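Thiol-activated cytolysin (Desulfobulbus propionicus, PDB 6NAL) belongs to the cholesterol-dependent cytolysin family of bacterial toxins and probably assembles on target membranes to form large β-barrel pores. Local coordinates at residues A[24-29]-A[350-356]; A[55-59]-A[159-163]; A[152-156]-A[178-182]. The contacts are given in a common frame with arbitrary orientation. Numbering follows the deposited sequence.

Interaction 1: residues A[24-29]-A[350-356]; sequences FNGTSI and HGTTEYV
Residues 24-29 form an extended loop that runs beside an edge of strand 350-356 in a near-parallel (20°), partly water-mediated pairing; this is part of the cytolysin's long strand 349-372, whose other edge here pairs antiparallel with residues 53-57. CA atoms come closest at Phe24/Gly351 (5.1 Å) and Gly26/Thr353 (4.1 Å). At Phe24 the backbones are too far apart for direct bonding, and two waters fill the gap. One accepts from Phe24 N (2.7 Å) and donates to His350 O (2.5 Å); the other donates to Phe24 O (2.9 Å) and accepts from Thr352 N (3.0 Å). A third spans a narrower gap, accepting from Gly26 N (2.8 Å) and donating to Thr352 O (3.1 Å). Farther on, contact becomes direct. Gly26 CA lies 3.3 Å from Thr352 O as a CA-H...O contact, where a CB would clash. Thr27 N donates to Thr353 OG1 (3.1 Å) and Glu354 N to Thr27 O (3.1 Å); Thr27 OG1 is satisfied elsewhere, by Asp155 and Asn157. Glu354, chi1 m and chi2 t, brings OE1 to Ile29 N (2.9 Å), with Lys52 as a weak, long ion partner. Phe24 (chi1 t) lies against the sheet face that helix 156-163 covers, touching Asn157 and Met160; its ring edge is 3.6 Å from Thr352 O at CD2, and it meets Phe59 edge-to-face. At the far end Ile29 CG2 touches Val356 CG2 at 4.4 Å.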
ATOM      1  N   PHE A  24      -4.309 -28.749 -14.547  1.00 45.05           N
ATOM      2  CA  PHE A  24      -3.091 -27.959 -14.449  1.00 47.38           C
ATOM      3  C   PHE A  24      -2.568 -28.088 -13.030  1.00 46.20           C
ATOM      4  O   PHE A  24      -3.348 -28.054 -12.066  1.00 39.05           O
ATOM      5  CB  PHE A  24      -3.354 -26.480 -14.793  1.00 41.49           C
ATOM      6  CG  PHE A  24      -2.119 -25.664 -14.865  1.00 41.24           C
ATOM      7  CD1 PHE A  24      -1.336 -25.647 -16.011  1.00 41.70           C
ATOM      8  CD2 PHE A  24      -1.708 -24.915 -13.756  1.00 36.79           C
ATOM      9  CE1 PHE A  24      -0.155 -24.874 -16.061  1.00 50.52           C
ATOM     10  CE2 PHE A  24      -0.526 -24.144 -13.799  1.00 39.04           C
ATOM     11  CZ  PHE A  24       0.245 -24.118 -14.936  1.00 48.42           C
ATOM     12  N   ASN A  25      -1.256 -28.210 -12.882  1.00 39.73           N
ATOM     13  CA  ASN A  25      -0.698 -28.117 -11.546  1.00 57.62           C
ATOM     14  C   ASN A  25       0.295 -26.974 -11.424  1.00 53.95           C
ATOM     15  O   ASN A  25       1.356 -26.985 -12.065  1.00 51.85           O
ATOM     16  CB  ASN A  25      -0.018 -29.387 -11.098  1.00 57.47           C
ATOM     17  CG  ASN A  25       0.541 -29.239  -9.699  1.00 62.46           C
ATOM     18  OD1 ASN A  25      -0.174 -28.868  -8.723  1.00 67.45           O
ATOM     19  ND2 ASN A  25       1.850 -29.451  -9.599  1.00 58.47           N
ATOM     20  N   GLY A  26      -0.042 -26.008 -10.571  1.00 50.21           N
ATOM     21  CA  GLY A  26       0.788 -24.851 -10.388  1.00 43.68           C
ATOM     22  C   GLY A  26       1.625 -24.992  -9.142  1.00 46.01           C
ATOM     23  O   GLY A  26       1.508 -25.944  -8.383  1.00 44.75           O
ATOM     24  N   THR A  27       2.518 -24.028  -8.989  1.00 42.29           N
ATOM     25  CA  THR A  27       3.266 -23.869  -7.765  1.00 41.44           C
ATOM     26  C   THR A  27       2.340 -23.677  -6.574  1.00 41.22           C
ATOM     27  O   THR A  27       1.323 -22.980  -6.634  1.00 43.05           O
ATOM     28  CB  THR A  27       4.183 -22.663  -7.916  1.00 50.13           C
ATOM     29  OG1 THR A  27       4.834 -22.751  -9.188  1.00 51.00           O
ATOM     30  CG2 THR A  27       5.214 -22.578  -6.810  1.00 51.66           C
ATOM     31  N   SER A  28       2.699 -24.290  -5.475  1.00 47.18           N
ATOM     32  CA  SER A  28       2.122 -23.913  -4.207  1.00 51.58           C
ATOM     33  C   SER A  28       3.210 -23.353  -3.299  1.00 50.20           C
ATOM     34  O   SER A  28       4.346 -23.819  -3.294  1.00 50.95           O
ATOM     35  CB  SER A  28       1.430 -25.088  -3.547  1.00 59.81           C
ATOM     36  OG  SER A  28       1.489 -24.905  -2.138  1.00 80.38           O
ATOM     37  N   ILE A  29       2.862 -22.310  -2.579  1.00 57.00           N
ATOM     38  CA  ILE A  29       3.685 -21.758  -1.514  1.00 66.44           C
ATOM     39  C   ILE A  29       2.918 -22.019  -0.223  1.00 66.66           C
ATOM     40  O   ILE A  29       1.705 -21.806  -0.170  1.00 62.66           O
ATOM     41  CB  ILE A  29       3.943 -20.255  -1.735  1.00 73.21           C
ATOM     42  CG1 ILE A  29       4.228 -19.972  -3.218  1.00 57.01           C
ATOM     43  CG2 ILE A  29       5.080 -19.801  -0.836  1.00 77.82           C
ATOM     44  CD1 ILE A  29       5.611 -20.343  -3.640  1.00 66.30           C
ATOM     45  N   HIS A 350      -8.644 -24.818 -16.982  1.00 40.44           N
ATOM     46  CA  HIS A 350      -8.298 -23.704 -16.110  1.00 49.61           C
ATOM     47  C   HIS A 350      -7.016 -24.040 -15.379  1.00 48.03           C
ATOM     48  O   HIS A 350      -6.776 -25.197 -15.023  1.00 58.31           O
ATOM     49  CB  HIS A 350      -9.412 -23.500 -15.073  1.00 57.87           C
ATOM     50  CG  HIS A 350      -9.766 -22.075 -14.801  1.00 69.84           C
ATOM     51  ND1 HIS A 350     -10.210 -21.211 -15.788  1.00 75.16           N
ATOM     52  CD2 HIS A 350      -9.782 -21.368 -13.640  1.00 59.14           C
ATOM     53  CE1 HIS A 350     -10.456 -20.025 -15.248  1.00 66.22           C
ATOM     54  NE2 HIS A 350     -10.209 -20.096 -13.949  1.00 64.96           N
ATOM     55  N   GLY A 351      -6.192 -23.037 -15.150  1.00 46.62           N
ATOM     56  CA  GLY A 351      -4.994 -23.218 -14.363  1.00 37.73           C
ATOM     57  C   GLY A 351      -4.922 -22.218 -13.231  1.00 46.13           C
ATOM     58  O   GLY A 351      -5.401 -21.089 -13.340  1.00 34.57           O
ATOM     59  N   THR A 352      -4.286 -22.643 -12.146  1.00 34.61           N
ATOM     60  CA  THR A 352      -3.982 -21.769 -11.015  1.00 36.78           C
ATOM     61  C   THR A 352      -2.539 -21.989 -10.610  1.00 37.64           C
ATOM     62  O   THR A 352      -2.046 -23.119 -10.674  1.00 39.52           O
ATOM     63  CB  THR A 352      -4.855 -22.050  -9.788  1.00 38.44           C
ATOM     64  OG1 THR A 352      -6.197 -21.622 -10.033  1.00 43.97           O
ATOM     65  CG2 THR A 352      -4.292 -21.342  -8.532  1.00 53.33           C
ATOM     66  N   THR A 353      -1.870 -20.931 -10.163  1.00 32.66           N
ATOM     67  CA  THR A 353      -0.498 -21.058  -9.683  1.00 34.16           C
ATOM     68  C   THR A 353      -0.237 -19.918  -8.690  1.00 38.88           C
ATOM     69  O   THR A 353      -0.731 -18.810  -8.876  1.00 34.65           O
ATOM     70  CB  THR A 353       0.480 -21.026 -10.863  1.00 36.65           C
ATOM     71  OG1 THR A 353       1.817 -21.312 -10.408  1.00 41.50           O
ATOM     72  CG2 THR A 353       0.416 -19.654 -11.538  1.00 30.64           C
ATOM     73  N   GLU A 354       0.518 -20.200  -7.636  1.00 33.48           N
ATOM     74  CA  GLU A 354       0.817 -19.222  -6.610  1.00 41.56           C
ATOM     75  C   GLU A 354       2.218 -18.678  -6.818  1.00 40.93           C
ATOM     76  O   GLU A 354       3.068 -19.304  -7.448  1.00 39.49           O
ATOM     77  CB  GLU A 354       0.674 -19.818  -5.216  1.00 35.95           C
ATOM     78  CG  GLU A 354      -0.717 -20.394  -4.992  1.00 47.24           C
ATOM     79  CD  GLU A 354      -0.874 -21.147  -3.678  1.00 58.08           C
ATOM     80  OE1 GLU A 354       0.166 -21.498  -3.076  1.00 56.82           O
ATOM     81  OE2 GLU A 354      -2.038 -21.387  -3.259  1.00 67.51           O
ATOM     82  N   TYR A 355       2.421 -17.467  -6.329  1.00 38.88           N
ATOM     83  CA  TYR A 355       3.695 -16.800  -6.446  1.00 35.20           C
ATOM     84  C   TYR A 355       3.805 -15.781  -5.321  1.00 34.16           C
ATOM     85  O   TYR A 355       2.817 -15.424  -4.674  1.00 34.12           O
ATOM     86  CB  TYR A 355       3.866 -16.158  -7.818  1.00 36.58           C
ATOM     87  CG  TYR A 355       2.861 -15.109  -8.194  1.00 39.76           C
ATOM     88  CD1 TYR A 355       1.657 -15.443  -8.774  1.00 34.67           C
ATOM     89  CD2 TYR A 355       3.168 -13.774  -8.056  1.00 41.90           C
ATOM     90  CE1 TYR A 355       0.749 -14.446  -9.175  1.00 36.74           C
ATOM     91  CE2 TYR A 355       2.295 -12.787  -8.446  1.00 37.57           C
ATOM     92  CZ  TYR A 355       1.076 -13.132  -8.996  1.00 34.70           C
ATOM     93  OH  TYR A 355       0.200 -12.138  -9.355  1.00 52.20           O
ATOM     94  N   VAL A 356       5.033 -15.331  -5.096  1.00 37.60           N
ATOM     95  CA  VAL A 356       5.345 -14.285  -4.131  1.00 36.69           C
ATOM     96  C   VAL A 356       5.601 -12.970  -4.868  1.00 35.65           C
ATOM     97  O   VAL A 356       6.622 -12.817  -5.544  1.00 45.17           O
ATOM     98  CB  VAL A 356       6.567 -14.659  -3.290  1.00 41.48           C
ATOM     99  CG1 VAL A 356       6.815 -13.589  -2.275  1.00 45.70           C
ATOM    100  CG2 VAL A 356       6.352 -15.983  -2.617  1.00 42.25           C
TER
HETATM  101  O   HOH W   1      -4.279 -25.484 -11.213  1.00 45.65           O
HETATM  102  O   HOH W   2      -6.667 -27.478 -14.114  1.00 50.21           O
HETATM  103  O   HOH W   3      -2.415 -25.781  -9.101  1.00 48.03           O

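Interaction 2: residues A[55-59]-A[159-163]; sequences YEADF and LMLKF
Strand 55-59 crosses helix 159-163 at 74°, with the short axes 7.7 Å apart at closest approach and the nearest CA pair Phe59/Leu161 at 5.6 Å. Leu161 (chi1 t, chi2 p) is the bump that fills a hollow walled by Tyr55 and Phe59, both chi1 t, and floored at Ala57, whose small side chain leaves room. Leu161 CD2 lies 3.5 Å from Tyr55 O and 3.9 Å from Tyr55 CD2, at the ring edge; Leu161 CD1 sits 3.7 Å from Ala57 O and 3.9 Å from Phe59 CD1. Phe59 in turn reaches across to the helix, its CE1 3.3 Å from Met160 O and its CZ 3.7 Å from CE of Met160, a selenomethionine. On the other flank extended Lys162 lies across Tyr55: its CE is 3.7 Å from the ring centroid, 7° off the normal, a CH-pi contact, and NZ stands 4.9 Å from it in cation-pi geometry, while also bridging to Glu158. Chain position suggests that the helix belongs to the bundle that becomes the first transmembrane hairpin in related cytolysins; here it packs on the sheet of strands 44-59 and 349-372, which runs on into the second subunit. Parting the segments would cost the Lys162-Tyr55 cation-pi contact and expose apolar surface but break no hydrogen bond between them, consistent with a helix that, as in related cytolysins, probably leaves this sheet during pore formation.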
ATOM      1  N   TYR A  55      -2.597 -16.745  -9.422  1.00 34.32           N
ATOM      2  CA  TYR A  55      -3.069 -16.251 -10.694  1.00 33.12           C
ATOM      3  C   TYR A  55      -3.882 -17.381 -11.290  1.00 33.38           C
ATOM      4  O   TYR A  55      -3.436 -18.526 -11.275  1.00 30.92           O
ATOM      5  CB  TYR A  55      -1.922 -15.858 -11.610  1.00 33.58           C
ATOM      6  CG  TYR A  55      -2.423 -15.328 -12.935  1.00 30.96           C
ATOM      7  CD1 TYR A  55      -2.952 -14.048 -13.045  1.00 35.45           C
ATOM      8  CD2 TYR A  55      -2.378 -16.114 -14.065  1.00 29.74           C
ATOM      9  CE1 TYR A  55      -3.433 -13.559 -14.243  1.00 34.78           C
ATOM     10  CE2 TYR A  55      -2.872 -15.635 -15.324  1.00 38.45           C
ATOM     11  CZ  TYR A  55      -3.392 -14.369 -15.389  1.00 40.73           C
ATOM     12  OH  TYR A  55      -3.864 -13.855 -16.552  1.00 40.81           O
ATOM     13  N   GLU A  56      -5.044 -17.048 -11.827  1.00 34.49           N
ATOM     14  CA  GLU A  56      -6.015 -17.982 -12.357  1.00 37.23           C
ATOM     15  C   GLU A  56      -6.294 -17.544 -13.778  1.00 35.22           C
ATOM     16  O   GLU A  56      -6.630 -16.368 -13.981  1.00 30.48           O
ATOM     17  CB  GLU A  56      -7.285 -17.885 -11.557  1.00 42.01           C
ATOM     18  CG  GLU A  56      -8.193 -19.038 -11.538  1.00 54.89           C
ATOM     19  CD  GLU A  56      -8.758 -19.287 -10.129  1.00 77.03           C
ATOM     20  OE1 GLU A  56      -9.818 -19.951 -10.062  1.00 77.14           O
ATOM     21  OE2 GLU A  56      -8.140 -18.873  -9.096  1.00 74.67           O
ATOM     22  N   ALA A  57      -6.240 -18.492 -14.725  1.00 25.70           N
ATOM     23  CA  ALA A  57      -6.563 -18.208 -16.119  1.00 38.34           C
ATOM     24  C   ALA A  57      -6.757 -19.487 -16.931  1.00 39.33           C
ATOM     25  O   ALA A  57      -6.268 -20.558 -16.570  1.00 39.51           O
ATOM     26  CB  ALA A  57      -5.470 -17.360 -16.772  1.00 29.71           C
ATOM     27  N   ASP A  58      -7.475 -19.359 -18.036  1.00 41.69           N
ATOM     28  CA  ASP A  58      -7.561 -20.461 -19.000  1.00 43.84           C
ATOM     29  C   ASP A  58      -6.182 -20.810 -19.545  1.00 33.46           C
ATOM     30  O   ASP A  58      -5.451 -19.937 -20.001  1.00 43.33           O
ATOM     31  CB  ASP A  58      -8.490 -20.065 -20.133  1.00 35.29           C
ATOM     32  CG  ASP A  58      -9.926 -19.959 -19.687  1.00 53.13           C
ATOM     33  OD1 ASP A  58     -10.306 -20.559 -18.626  1.00 58.56           O
ATOM     34  OD2 ASP A  58     -10.672 -19.252 -20.406  1.00 59.89           O
ATOM     35  N   PHE A  59      -5.804 -22.086 -19.467  1.00 45.17           N
ATOM     36  CA  PHE A  59      -4.480 -22.519 -19.906  1.00 40.61           C
ATOM     37  C   PHE A  59      -4.526 -22.796 -21.403  1.00 42.76           C
ATOM     38  O   PHE A  59      -5.255 -23.699 -21.863  1.00 42.57           O
ATOM     39  CB  PHE A  59      -4.020 -23.753 -19.133  1.00 39.47           C
ATOM     40  CG  PHE A  59      -2.594 -24.170 -19.407  1.00 44.81           C
ATOM     41  CD1 PHE A  59      -1.577 -23.235 -19.547  1.00 42.37           C
ATOM     42  CD2 PHE A  59      -2.271 -25.522 -19.513  1.00 48.71           C
ATOM     43  CE1 PHE A  59      -0.246 -23.637 -19.800  1.00 46.18           C
ATOM     44  CE2 PHE A  59      -0.957 -25.939 -19.755  1.00 44.25           C
ATOM     45  CZ  PHE A  59       0.060 -24.996 -19.890  1.00 57.12           C
ATOM     46  N   LEU A 159       4.847 -18.501 -15.928  1.00 41.55           N
ATOM     47  CA  LEU A 159       5.143 -18.300 -17.337  1.00 42.54           C
ATOM     48  C   LEU A 159       4.179 -19.084 -18.195  1.00 39.82           C
ATOM     49  O   LEU A 159       3.511 -18.519 -19.063  1.00 47.08           O
ATOM     50  CB  LEU A 159       6.580 -18.728 -17.652  1.00 45.58           C
ATOM     51  CG  LEU A 159       7.222 -18.028 -18.851  1.00 52.32           C
ATOM     52  CD1 LEU A 159       8.717 -17.897 -18.820  1.00 45.77           C
ATOM     53  CD2 LEU A 159       6.863 -18.813 -20.119  1.00 60.23           C
HETATM   54  N   MSE A 160       4.069 -20.376 -17.958  1.00 45.90           N
HETATM   55  CA  MSE A 160       3.245 -21.205 -18.825  1.00 43.36           C
HETATM   56  C   MSE A 160       1.829 -20.717 -18.780  1.00 41.43           C
HETATM   57  O   MSE A 160       1.174 -20.623 -19.779  1.00 39.51           O
HETATM   58  CB  MSE A 160       3.301 -22.661 -18.431  1.00 53.40           C
HETATM   59  CG  MSE A 160       4.511 -23.402 -19.012  1.00 69.76           C
HETATM   60 SE   MSE A 160       4.871 -25.005 -17.917  0.71 92.23          SE
HETATM   61  CE  MSE A 160       3.139 -25.841 -18.018  1.00 64.16           C
ATOM     62  N   LEU A 161       1.355 -20.345 -17.601  1.00 36.46           N
ATOM     63  CA  LEU A 161      -0.059 -20.006 -17.477  1.00 43.24           C
ATOM     64  C   LEU A 161      -0.420 -18.644 -18.077  1.00 44.59           C
ATOM     65  O   LEU A 161      -1.552 -18.433 -18.505  1.00 44.01           O
ATOM     66  CB  LEU A 161      -0.445 -20.031 -16.007  1.00 31.82           C
ATOM     67  CG  LEU A 161      -1.930 -19.985 -15.758  1.00 35.17           C
ATOM     68  CD1 LEU A 161      -2.647 -21.131 -16.472  1.00 36.49           C
ATOM     69  CD2 LEU A 161      -2.194 -20.044 -14.232  1.00 35.89           C
ATOM     70  N   LYS A 162       0.482 -17.682 -18.034  1.00 42.60           N
ATOM     71  CA  LYS A 162       0.162 -16.357 -18.515  1.00 37.29           C
ATOM     72  C   LYS A 162       0.381 -16.249 -20.012  1.00 43.20           C
ATOM     73  O   LYS A 162      -0.391 -15.587 -20.693  1.00 53.27           O
ATOM     74  CB  LYS A 162       1.010 -15.342 -17.770  1.00 41.57           C
ATOM     75  CG  LYS A 162       0.490 -15.075 -16.369  1.00 45.87           C
ATOM     76  CD  LYS A 162       1.137 -13.816 -15.776  1.00 42.28           C
ATOM     77  CE  LYS A 162       0.377 -13.280 -14.566  1.00 40.83           C
ATOM     78  NZ  LYS A 162       1.123 -12.137 -13.998  1.00 46.49           N
ATOM     79  N   PHE A 163       1.356 -16.977 -20.538  1.00 41.89           N
ATOM     80  CA  PHE A 163       1.786 -16.895 -21.919  1.00 51.69           C
ATOM     81  C   PHE A 163       1.436 -18.098 -22.786  1.00 45.12           C
ATOM     82  O   PHE A 163       1.712 -18.061 -23.983  1.00 54.09           O
ATOM     83  CB  PHE A 163       3.303 -16.702 -21.931  1.00 46.01           C
ATOM     84  CG  PHE A 163       3.727 -15.429 -21.283  1.00 37.97           C
ATOM     85  CD1 PHE A 163       4.029 -15.388 -19.932  1.00 45.91           C
ATOM     86  CD2 PHE A 163       3.789 -14.253 -22.022  1.00 39.53           C
ATOM     87  CE1 PHE A 163       4.401 -14.204 -19.324  1.00 43.08           C
ATOM     88  CE2 PHE A 163       4.171 -13.052 -21.423  1.00 40.93           C
ATOM     89  CZ  PHE A 163       4.465 -13.023 -20.067  1.00 39.06           C
TER

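Interaction 3: residues A[152-156]-A[178-182]; sequences LVYDE and FSSTR
Apolar and CH-pi packing centres on Phe178, the first residue of helical segment 178-182, which points its side chain (chi1 m) into the loop 152-156; the nearest CA pair is Asp155/Phe178 at 6.2 Å. Val153 CG2 meets the ring edge at Phe178 CZ, 3.6 Å away. Over one face lies the backbone of Asp155, its CA 3.8 Å from the Phe178 centroid and only 3° off the normal, a CH-pi contact. Polar groups approach the same ring in van der Waals contact: Tyr154 O stands 3.5 Å from Phe178 CD1, and Glu156 (chi1 m) folds its carboxylate back so that CD is 3.3 Å from Phe178 CD2. The loop links the end of strand 147-152 to helix 156-163, and Asp155 is the N-cap of that helix: its OD1 accepts from Glu158 N, while OD2 pairs with Thr27 OG1. This succession of short helices between strands 147-152 and 187-202 corresponds to the region that, in related cytolysins, unfolds into the first transmembrane hairpin, so the contact probably belongs to the soluble, pre-insertion form. Polar and cation-pi contacts are made by Arg182, one helical turn after Phe178, with Arg182 N bonded to Phe178 O at 3.0 Å. Its side chain, chi1 p and chi2 t, reaches Tyr154, whose chi1 is t: NH1 of Arg182 donates to Tyr154 OH at 3.2 Å, and CZ of Arg182 lies 4.6 Å from the Tyr154 centroid, off-centre at 26° from the normal. Arg182 NH2 approaches Tyr154 O to 3.1 Å, but the angle is too poor for a hydrogen bond.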
ATOM      1  N   LEU A 152       5.929  -9.562 -15.089  1.00 42.41           N
ATOM      2  CA  LEU A 152       6.937 -10.231 -14.282  1.00 35.85           C
ATOM      3  C   LEU A 152       6.608 -11.710 -14.208  1.00 31.96           C
ATOM      4  O   LEU A 152       5.446 -12.092 -14.329  1.00 34.05           O
ATOM      5  CB  LEU A 152       6.937  -9.643 -12.891  1.00 29.80           C
ATOM      6  CG  LEU A 152       7.519  -8.256 -12.650  1.00 44.96           C
ATOM      7  CD1 LEU A 152       7.082  -7.772 -11.220  1.00 43.36           C
ATOM      8  CD2 LEU A 152       8.995  -8.296 -12.864  1.00 39.01           C
ATOM      9  N   VAL A 153       7.626 -12.552 -14.044  1.00 30.23           N
ATOM     10  CA  VAL A 153       7.414 -13.994 -13.955  1.00 41.35           C
ATOM     11  C   VAL A 153       8.233 -14.526 -12.787  1.00 42.15           C
ATOM     12  O   VAL A 153       9.453 -14.319 -12.722  1.00 41.75           O
ATOM     13  CB  VAL A 153       7.744 -14.762 -15.265  1.00 40.71           C
ATOM     14  CG1 VAL A 153       7.180 -14.013 -16.505  1.00 44.61           C
ATOM     15  CG2 VAL A 153       9.187 -14.945 -15.499  1.00 48.84           C
ATOM     16  N   TYR A 154       7.551 -15.204 -11.867  1.00 34.73           N
ATOM     17  CA  TYR A 154       8.185 -15.728 -10.677  1.00 40.64           C
ATOM     18  C   TYR A 154       8.833 -17.059 -10.962  1.00 40.73           C
ATOM     19  O   TYR A 154       9.932 -17.304 -10.489  1.00 44.46           O
ATOM     20  CB  TYR A 154       7.156 -15.887  -9.559  1.00 46.07           C
ATOM     21  CG  TYR A 154       7.686 -16.452  -8.220  1.00 60.08           C
ATOM     22  CD1 TYR A 154       8.605 -15.740  -7.411  1.00 62.70           C
ATOM     23  CD2 TYR A 154       7.238 -17.696  -7.751  1.00 54.88           C
ATOM     24  CE1 TYR A 154       9.071 -16.282  -6.204  1.00 52.01           C
ATOM     25  CE2 TYR A 154       7.670 -18.212  -6.545  1.00 55.52           C
ATOM     26  CZ  TYR A 154       8.581 -17.502  -5.776  1.00 51.77           C
ATOM     27  OH  TYR A 154       9.017 -18.038  -4.581  1.00 71.45           O
ATOM     28  N   ASP A 155       8.164 -17.939 -11.715  1.00 42.51           N
ATOM     29  CA  ASP A 155       8.734 -19.254 -12.015  1.00 51.52           C
ATOM     30  C   ASP A 155       8.114 -19.803 -13.300  1.00 48.71           C
ATOM     31  O   ASP A 155       7.270 -19.161 -13.937  1.00 44.29           O
ATOM     32  CB  ASP A 155       8.546 -20.239 -10.834  1.00 49.00           C
ATOM     33  CG  ASP A 155       7.068 -20.445 -10.447  1.00 52.80           C
ATOM     34  OD1 ASP A 155       6.188 -19.841 -11.135  1.00 54.53           O
ATOM     35  OD2 ASP A 155       6.801 -21.181  -9.447  1.00 49.87           O
ATOM     36  N   GLU A 156       8.536 -21.020 -13.668  1.00 53.62           N
ATOM     37  CA  GLU A 156       8.115 -21.593 -14.940  1.00 61.24           C
ATOM     38  C   GLU A 156       6.601 -21.720 -15.019  1.00 49.57           C
ATOM     39  O   GLU A 156       6.040 -21.699 -16.119  1.00 42.13           O
ATOM     40  CB  GLU A 156       8.775 -22.957 -15.161  1.00 56.76           C
ATOM     41  CG  GLU A 156      10.292 -22.922 -15.404  1.00 60.48           C
ATOM     42  CD  GLU A 156      11.108 -23.131 -14.103  1.00 81.60           C
ATOM     43  OE1 GLU A 156      10.511 -23.004 -12.983  1.00 77.02           O
ATOM     44  OE2 GLU A 156      12.345 -23.397 -14.203  1.00 74.27           O
ATOM     45  N   PHE A 178      15.236 -20.717 -13.435  1.00 62.35           N
ATOM     46  CA  PHE A 178      14.909 -19.865 -12.306  1.00 68.01           C
ATOM     47  C   PHE A 178      15.684 -20.196 -11.045  1.00 73.97           C
ATOM     48  O   PHE A 178      15.766 -19.345 -10.163  1.00 71.77           O
ATOM     49  CB  PHE A 178      13.429 -19.945 -12.038  1.00 68.48           C
ATOM     50  CG  PHE A 178      12.615 -19.259 -13.071  1.00 62.26           C
ATOM     51  CD1 PHE A 178      12.350 -17.915 -12.975  1.00 56.47           C
ATOM     52  CD2 PHE A 178      12.143 -19.946 -14.160  1.00 60.76           C
ATOM     53  CE1 PHE A 178      11.587 -17.288 -13.921  1.00 54.43           C
ATOM     54  CE2 PHE A 178      11.387 -19.310 -15.102  1.00 53.73           C
ATOM     55  CZ  PHE A 178      11.108 -17.990 -14.978  1.00 55.75           C
ATOM     56  N   SER A 179      16.272 -21.387 -10.941  1.00 82.98           N
ATOM     57  CA  SER A 179      17.154 -21.660  -9.814  1.00 79.39           C
ATOM     58  C   SER A 179      18.424 -20.814  -9.903  1.00 77.72           C
ATOM     59  O   SER A 179      18.860 -20.239  -8.899  1.00 80.52           O
ATOM     60  CB  SER A 179      17.467 -23.161  -9.740  1.00 81.48           C
ATOM     61  OG  SER A 179      18.285 -23.621 -10.806  1.00 82.70           O
ATOM     62  N   SER A 180      19.016 -20.685 -11.101  1.00 77.30           N
ATOM     63  CA  SER A 180      20.182 -19.812 -11.229  1.00 78.27           C
ATOM     64  C   SER A 180      19.808 -18.351 -10.985  1.00 85.71           C
ATOM     65  O   SER A 180      20.613 -17.586 -10.429  1.00 85.99           O
ATOM     66  CB  SER A 180      20.837 -19.933 -12.608  1.00 82.04           C
ATOM     67  OG  SER A 180      21.252 -21.254 -12.891  1.00 89.81           O
ATOM     68  N   THR A 181      18.591 -17.956 -11.392  1.00 76.90           N
ATOM     69  CA  THR A 181      18.192 -16.553 -11.381  1.00 72.14           C
ATOM     70  C   THR A 181      17.910 -16.068  -9.968  1.00 71.65           C
ATOM     71  O   THR A 181      18.278 -14.945  -9.613  1.00 64.03           O
ATOM     72  CB  THR A 181      16.963 -16.354 -12.277  1.00 65.49           C
ATOM     73  OG1 THR A 181      17.387 -16.256 -13.643  1.00 77.65           O
ATOM     74  CG2 THR A 181      16.235 -15.104 -11.935  1.00 69.06           C
ATOM     75  N   ARG A 182      17.224 -16.875  -9.159  1.00 74.84           N
ATOM     76  CA  ARG A 182      16.969 -16.458  -7.783  1.00 77.73           C
ATOM     77  C   ARG A 182      18.208 -16.656  -6.917  1.00 74.02           C
ATOM     78  O   ARG A 182      18.398 -15.911  -5.955  1.00 75.99           O
ATOM     79  CB  ARG A 182      15.741 -17.186  -7.217  1.00 79.12           C
ATOM     80  CG  ARG A 182      15.953 -18.583  -6.659  1.00 84.25           C
ATOM     81  CD  ARG A 182      14.590 -19.239  -6.315  1.00 90.89           C
ATOM     82  NE  ARG A 182      13.593 -19.103  -7.387  1.00 96.76           N
ATOM     83  CZ  ARG A 182      12.298 -18.846  -7.205  1.00 88.20           C
ATOM     84  NH1 ARG A 182      11.801 -18.693  -5.973  1.00 83.08           N
ATOM     85  NH2 ARG A 182      11.497 -18.745  -8.263  1.00 72.11           N
TER

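Overall arrangement
Interactions 1 and 2 share a sheet, since strands 44-59 and 349-372 are neighbours: Thr353 O meets Tyr55 N at 2.8 Å. Interaction 1 lies along the edge of residues 350-356 away from strand 44-59, where waters, backbone groups and the side chains of Thr353 and Glu354 do the bonding; interaction 2 lies on the sheet's face, mostly buried and largely apolar, with one lysine over a tyrosine ring. Interaction 3 mixes a buried ring with an exposed arginine. The loop 152-156 ties it to interaction 1 through Thr27 OG1 and Asp155 OD2 (2.5 Å), while Phe163 CE1 touches Val153 CG1 (4.0 Å), joining it to interaction 2. Interactions 1 and 2 also touch the second subunit.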